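Penicillin-binding protein PbpB (PDB 6KGU) synthesises cross-linked peptidoglycan from lipid intermediates for the mycobacterial cell wall and binds β-lactam antibiotics such as aztreonam. Local coordinates at residues Leu391-Met396 with Trp495-Gly500; Ile501-Asn506 with Trp540-Glu545. All coordinates share one frame; numbering follows the deposited sequence.

Following the chain from the N terminus, residues 391-396 of helix 390-401 come first. Interaction 1 then closes a long loop, with 98 residues between its segments, when strand 493-502 reaches 495-500. Interaction 2 opens directly after that, at 501-506, where the same strand ends, and closes a shorter loop of 33 residues at 540-545, near the end of helix 531-544. The two contacts therefore run in series, neither nesting nor crossing, with centres about 17 Å apart. Through strand 493-502 they tie one helix to each face of the antiparallel sheet: Thr497 and Ala499 turn toward helix 390-401, while Ala502 turns toward helix 531-544.

Interaction 1: residues Leu391-Met396 with Trp495-Gly500; sequences LQMTGM and WITFAG
Met393 reaches from helix 390-401 to strand 493-502 and makes all the close contacts between residues 391-396 and 495-500. The apolar part has two halves. Met393 SD rests beside the methyl branch of Thr497, 3.9 Å from Thr497 CG2, the two side chains meeting at a slant. One atom further, Met393 CE lies 3.8 Å from Ala499 CB. The torsions account for this split: the chain runs out almost straight, with CG anti to the backbone N (chi1 -178°), and bends at chi3 (98°), which carries the terminal methyl toward Ala499.

A second kind of contact involves the strand backbone. Met393 CE comes within 3.4 Å of Phe498 O, a close methyl-to-carbonyl approach. No hydrogen bond links the two segments, and only 151 Å² is buried between them; all the touching residues are themselves buried.

The arrangement is helix-on-sheet packing in the penicillin-binding transpeptidase fold, whose antiparallel sheet is sandwiched between helices. The short segments approach to 8.5 Å between axes, with their N-to-C directions 35° apart. Strand alternation directs Thr497 and Ala499 at the helix, whereas Phe498 points away and its ring meets that of Phe534 on the other face.

The remaining interactions place the contact. Leu391 and Thr394 carry the helix across Val224 and Leu226 of strand 220-227, two places across the sheet from strand 493-502, and Thr394 OG1 is hydrogen-bonded to Leu390 O within the helix. Thr497 touches Val270, and its side chain is about 6 Å from those of Ser269, probably the serine that is acylated, and from the bound aztreonam; its backbone is also hydrogen-bonded to Gly477, the glycine of Lys475-Thr476-Gly477, which is probably the K(T/S)G motif of the active-site strand.

Interaction 2: residues Ile501-Asn506 with Trp540-Glu545; sequences IATADN and WLMQRE
Met542 meets both Ala502 and Thr503, joining the end of helix 531-544 to the end of strand 493-502 and the turn after it. Taken from its start, segment 540-545 first contributes Trp540, one face of whose indole is covered by Arg544 CD, 3.5 Å above the plane of the Trp540 ring and offset toward the rim. Leu541 comes next and points toward 501-506.

Met542 makes the contact itself. Its chain is bent at chi2 (-66°) and chi3 (90°), and this folding presents sulfur and methyl to different partners: Met542 CE is 4.0 Å from Ala502 CB, and Met542 SD is 4.0 Å from Thr503 CG2. The opposing surface is shaped by a cis peptide between Ala502 and Thr503. Beyond it the turn is held by Thr503 N to Asn506 O (3.0 Å) and by Thr503 OG1 donating to Asp505 OD1 (2.8 Å), which it meets 47° out of the carboxylate plane. The hydroxyl thus serves the turn while the methyl serves Met542.

Beyond Met542, Arg544 N bonds to Trp540 O at 3.0 Å. Only 103 Å² is buried here, in plain structural packing away from the active site. Met542 on Ala502 and Tyr509, with Leu541 on Tyr509 and Ile511, sets helix 531-544 over strands 493-502 and 509-516, and the loop residues Tyr470 and Met472 also touch Met542. Helix 199-216 lies alongside through Ile201, while Ile501 packs on Ile400 and Ala401 of helix 390-401.

Interaction 1: residues Leu391-Met396 with Trp495-Gly500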
loop_
_atom_site.group_PDB
_atom_site.type_symbol
_atom_site.label_atom_id
_atom_site.label_comp_id
_atom_site.label_asym_id
_atom_site.label_seq_id
_atom_site.Cartn_x
_atom_site.Cartn_y
_atom_site.Cartn_z
ATOM N N LEU A 391 -0.437 -0.844 3.588
ATOM C CA LEU A 391 -1.840 -0.537 3.312
ATOM C C LEU A 391 -2.166 0.915 3.650
ATOM O O LEU A 391 -2.869 1.597 2.891
ATOM C CB LEU A 391 -2.757 -1.490 4.093
ATOM C CG LEU A 391 -4.251 -1.262 3.883
ATOM C CD1 LEU A 391 -4.652 -1.469 2.414
ATOM C CD2 LEU A 391 -5.067 -2.179 4.807
ATOM N N GLN A 392 -1.696 1.391 4.814
ATOM C CA GLN A 392 -1.860 2.800 5.170
ATOM C C GLN A 392 -1.231 3.716 4.120
ATOM O O GLN A 392 -1.825 4.720 3.716
ATOM C CB GLN A 392 -1.215 3.070 6.532
ATOM C CG GLN A 392 -2.013 2.541 7.714
ATOM C CD GLN A 392 -1.300 2.775 9.021
ATOM O OE1 GLN A 392 -0.073 2.690 9.079
ATOM N NE2 GLN A 392 -2.063 3.059 10.085
ATOM N N MET A 393 0.006 3.413 3.718
ATOM C CA MET A 393 0.681 4.216 2.700
ATOM C C MET A 393 -0.153 4.284 1.432
ATOM O O MET A 393 -0.429 5.371 0.908
ATOM C CB MET A 393 2.063 3.617 2.407
ATOM C CG MET A 393 2.899 4.386 1.392
ATOM S SD MET A 393 4.397 3.465 0.936
ATOM C CE MET A 393 3.870 2.694 -0.597
ATOM N N THR A 394 -0.579 3.121 0.937
ATOM C CA THR A 394 -1.420 3.071 -0.252
ATOM C C THR A 394 -2.743 3.801 -0.031
ATOM O O THR A 394 -3.271 4.435 -0.950
ATOM C CB THR A 394 -1.651 1.610 -0.641
ATOM O OG1 THR A 394 -0.382 0.945 -0.707
ATOM C CG2 THR A 394 -2.315 1.506 -1.986
ATOM N N GLY A 395 -3.293 3.725 1.183
ATOM C CA GLY A 395 -4.552 4.399 1.457
ATOM C C GLY A 395 -4.433 5.911 1.392
ATOM O O GLY A 395 -5.389 6.596 1.004
ATOM N N MET A 396 -3.258 6.450 1.739
ATOM C CA MET A 396 -3.003 7.884 1.595
ATOM C C MET A 396 -3.170 8.327 0.157
ATOM O O MET A 396 -3.784 9.364 -0.121
ATOM C CB MET A 396 -1.588 8.228 2.063
ATOM C CG MET A 396 -1.404 8.276 3.556
ATOM S SD MET A 396 -0.148 9.480 4.008
ATOM C CE MET A 396 1.366 8.704 3.440
ATOM N N TRP A 495 14.629 0.877 3.252
ATOM C CA TRP A 495 13.296 0.548 2.773
ATOM C C TRP A 495 13.053 1.364 1.516
ATOM O O TRP A 495 13.098 2.598 1.564
ATOM C CB TRP A 495 12.204 0.880 3.782
ATOM C CG TRP A 495 12.028 -0.093 4.849
ATOM C CD1 TRP A 495 11.736 -1.434 4.727
ATOM C CD2 TRP A 495 12.106 0.180 6.241
ATOM N NE1 TRP A 495 11.650 -2.012 5.971
ATOM C CE2 TRP A 495 11.866 -1.042 6.921
ATOM C CE3 TRP A 495 12.359 1.342 6.987
ATOM C CZ2 TRP A 495 11.873 -1.132 8.309
ATOM C CZ3 TRP A 495 12.360 1.250 8.369
ATOM C CH2 TRP A 495 12.121 0.019 9.017
ATOM N N ILE A 496 12.773 0.677 0.412
ATOM C CA ILE A 496 12.405 1.297 -0.856
ATOM C C ILE A 496 10.892 1.210 -1.005
ATOM O O ILE A 496 10.312 0.130 -0.849
ATOM C CB ILE A 496 13.109 0.596 -2.029
ATOM C CG1 ILE A 496 14.625 0.581 -1.796
ATOM C CG2 ILE A 496 12.681 1.195 -3.380
ATOM C CD1 ILE A 496 15.225 1.878 -1.436
ATOM N N THR A 497 10.259 2.334 -1.334
ATOM C CA THR A 497 8.819 2.404 -1.538
ATOM C C THR A 497 8.512 3.087 -2.858
ATOM O O THR A 497 9.307 3.878 -3.369
ATOM C CB THR A 497 8.121 3.185 -0.419
ATOM O OG1 THR A 497 8.792 4.435 -0.212
ATOM C CG2 THR A 497 8.131 2.373 0.881
ATOM N N PHE A 498 7.358 2.742 -3.420
ATOM C CA PHE A 498 6.746 3.518 -4.486
ATOM C C PHE A 498 5.246 3.472 -4.261
ATOM O O PHE A 498 4.698 2.420 -3.920
ATOM C CB PHE A 498 7.078 2.992 -5.911
ATOM C CG PHE A 498 6.723 3.983 -7.025
ATOM C CD1 PHE A 498 5.432 4.062 -7.529
ATOM C CD2 PHE A 498 7.678 4.857 -7.529
ATOM C CE1 PHE A 498 5.104 4.974 -8.528
ATOM C CE2 PHE A 498 7.351 5.785 -8.517
ATOM C CZ PHE A 498 6.060 5.841 -9.016
ATOM N N ALA A 499 4.588 4.610 -4.431
ATOM C CA ALA A 499 3.133 4.645 -4.415
ATOM C C ALA A 499 2.706 5.491 -5.597
ATOM O O ALA A 499 3.276 6.560 -5.819
ATOM C CB ALA A 499 2.580 5.225 -3.110
ATOM N N GLY A 500 1.740 5.004 -6.370
ATOM C CA GLY A 500 1.325 5.766 -7.529
ATOM C C GLY A 500 -0.137 5.551 -7.847
ATOM O O GLY A 500 -0.826 4.731 -7.232
#

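Interaction 2: residues Ile501-Asn506 with Trp540-Glu545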
loop_
_atom_site.group_PDB
_atom_site.type_symbol
_atom_site.label_atom_id
_atom_site.label_comp_id
_atom_site.label_asym_id
_atom_site.label_seq_id
_atom_site.Cartn_x
_atom_site.Cartn_y
_atom_site.Cartn_z
ATOM N N ILE A 501 -0.596 6.292 -8.848
ATOM C CA ILE A 501 -1.998 6.335 -9.249
ATOM C C ILE A 501 -2.054 6.156 -10.757
ATOM O O ILE A 501 -1.311 6.822 -11.488
ATOM C CB ILE A 501 -2.653 7.668 -8.830
ATOM C CG1 ILE A 501 -2.625 7.823 -7.293
ATOM C CG2 ILE A 501 -4.067 7.791 -9.381
ATOM C CD1 ILE A 501 -2.920 9.257 -6.791
ATOM N N ALA A 502 -2.894 5.234 -11.214
ATOM C CA ALA A 502 -3.189 5.068 -12.641
ATOM C C ALA A 502 -4.665 5.422 -12.913
ATOM O O ALA A 502 -5.559 4.693 -12.483
ATOM C CB ALA A 502 -2.891 3.642 -13.081
ATOM N N THR A 503 -4.945 6.553 -13.557
ATOM C CA THR A 503 -3.986 7.592 -13.908
ATOM C C THR A 503 -4.387 8.913 -13.251
ATOM O O THR A 503 -5.435 9.005 -12.608
ATOM C CB THR A 503 -3.944 7.834 -15.412
ATOM O OG1 THR A 503 -5.244 8.270 -15.814
ATOM C CG2 THR A 503 -3.588 6.563 -16.162
ATOM N N ALA A 504 -3.582 9.951 -13.478
ATOM C CA ALA A 504 -3.847 11.243 -12.845
ATOM C C ALA A 504 -5.140 11.859 -13.360
ATOM O O ALA A 504 -5.909 12.449 -12.590
ATOM C CB ALA A 504 -2.681 12.199 -13.084
ATOM N N ASP A 505 -5.399 11.739 -14.663
ATOM C CA ASP A 505 -6.589 12.369 -15.206
ATOM C C ASP A 505 -7.820 11.497 -15.026
ATOM O O ASP A 505 -8.936 12.020 -15.015
ATOM C CB ASP A 505 -6.376 12.695 -16.676
ATOM C CG ASP A 505 -6.115 11.450 -17.513
ATOM O OD1 ASP A 505 -5.196 10.662 -17.185
ATOM O OD2 ASP A 505 -6.858 11.241 -18.482
ATOM N N ASN A 506 -7.637 10.193 -14.855
ATOM C CA ASN A 506 -8.738 9.267 -14.582
ATOM C C ASN A 506 -8.272 8.204 -13.589
ATOM O O ASN A 506 -7.869 7.098 -13.973
ATOM C CB ASN A 506 -9.244 8.629 -15.878
ATOM C CG ASN A 506 -10.479 7.784 -15.657
ATOM O OD1 ASN A 506 -11.143 7.901 -14.633
ATOM N ND2 ASN A 506 -10.782 6.922 -16.604
ATOM N N TRP A 540 0.225 -3.053 -17.124
ATOM C CA TRP A 540 -0.594 -4.229 -17.390
ATOM C C TRP A 540 -2.060 -3.976 -17.042
ATOM O O TRP A 540 -2.965 -4.467 -17.732
ATOM C CB TRP A 540 -0.048 -5.429 -16.610
ATOM C CG TRP A 540 -0.850 -6.683 -16.776
ATOM C CD1 TRP A 540 -0.805 -7.561 -17.832
ATOM C CD2 TRP A 540 -1.792 -7.228 -15.848
ATOM N NE1 TRP A 540 -1.670 -8.603 -17.615
ATOM C CE2 TRP A 540 -2.294 -8.420 -16.410
ATOM C CE3 TRP A 540 -2.275 -6.815 -14.600
ATOM C CZ2 TRP A 540 -3.246 -9.197 -15.770
ATOM C CZ3 TRP A 540 -3.219 -7.601 -13.960
ATOM C CH2 TRP A 540 -3.695 -8.772 -14.546
ATOM N N LEU A 541 -2.318 -3.220 -15.971
ATOM C CA LEU A 541 -3.701 -2.902 -15.636
ATOM C C LEU A 541 -4.341 -2.037 -16.713
ATOM O O LEU A 541 -5.541 -2.172 -16.981
ATOM C CB LEU A 541 -3.778 -2.199 -14.275
ATOM C CG LEU A 541 -3.473 -3.052 -13.028
ATOM C CD1 LEU A 541 -3.286 -2.188 -11.781
ATOM C CD2 LEU A 541 -4.582 -4.076 -12.802
ATOM N N MET A 542 -3.567 -1.143 -17.337
ATOM C CA MET A 542 -4.138 -0.317 -18.394
ATOM C C MET A 542 -4.448 -1.157 -19.623
ATOM O O MET A 542 -5.538 -1.059 -20.195
ATOM C CB MET A 542 -3.193 0.832 -18.746
ATOM C CG MET A 542 -2.905 1.776 -17.590
ATOM S SD MET A 542 -4.329 2.701 -17.019
ATOM C CE MET A 542 -5.060 1.667 -15.766
ATOM N N GLN A 543 -3.511 -2.019 -20.023
ATOM C CA GLN A 543 -3.700 -2.803 -21.240
ATOM C C GLN A 543 -4.868 -3.766 -21.091
ATOM O O GLN A 543 -5.725 -3.867 -21.978
ATOM C CB GLN A 543 -2.411 -3.553 -21.591
ATOM C CG GLN A 543 -1.219 -2.598 -21.830
ATOM C CD GLN A 543 0.129 -3.319 -21.960
ATOM O OE1 GLN A 543 0.199 -4.538 -21.855
ATOM N NE2 GLN A 543 1.191 -2.562 -22.192
ATOM N N ARG A 544 -4.935 -4.466 -19.960
ATOM C CA ARG A 544 -5.932 -5.517 -19.826
ATOM C C ARG A 544 -7.352 -4.968 -19.836
ATOM O O ARG A 544 -8.282 -5.705 -20.184
ATOM C CB ARG A 544 -5.680 -6.321 -18.555
ATOM C CG ARG A 544 -6.245 -5.685 -17.319
ATOM C CD ARG A 544 -5.896 -6.450 -16.046
ATOM N NE ARG A 544 -6.721 -7.633 -15.822
ATOM C CZ ARG A 544 -7.881 -7.633 -15.169
ATOM N NH1 ARG A 544 -8.390 -6.502 -14.686
ATOM N NH2 ARG A 544 -8.540 -8.767 -15.010
ATOM N N GLU A 545 -7.543 -3.700 -19.477
ATOM C CA GLU A 545 -8.843 -3.056 -19.593
ATOM C C GLU A 545 -8.950 -2.158 -20.822
ATOM O O GLU A 545 -9.931 -1.421 -20.952
ATOM C CB GLU A 545 -9.150 -2.251 -18.333
ATOM C CG GLU A 545 -9.753 -3.095 -17.226
ATOM C CD GLU A 545 -10.618 -2.290 -16.288
ATOM O OE1 GLU A 545 -10.263 -1.125 -15.985
ATOM O OE2 GLU A 545 -11.664 -2.821 -15.858
#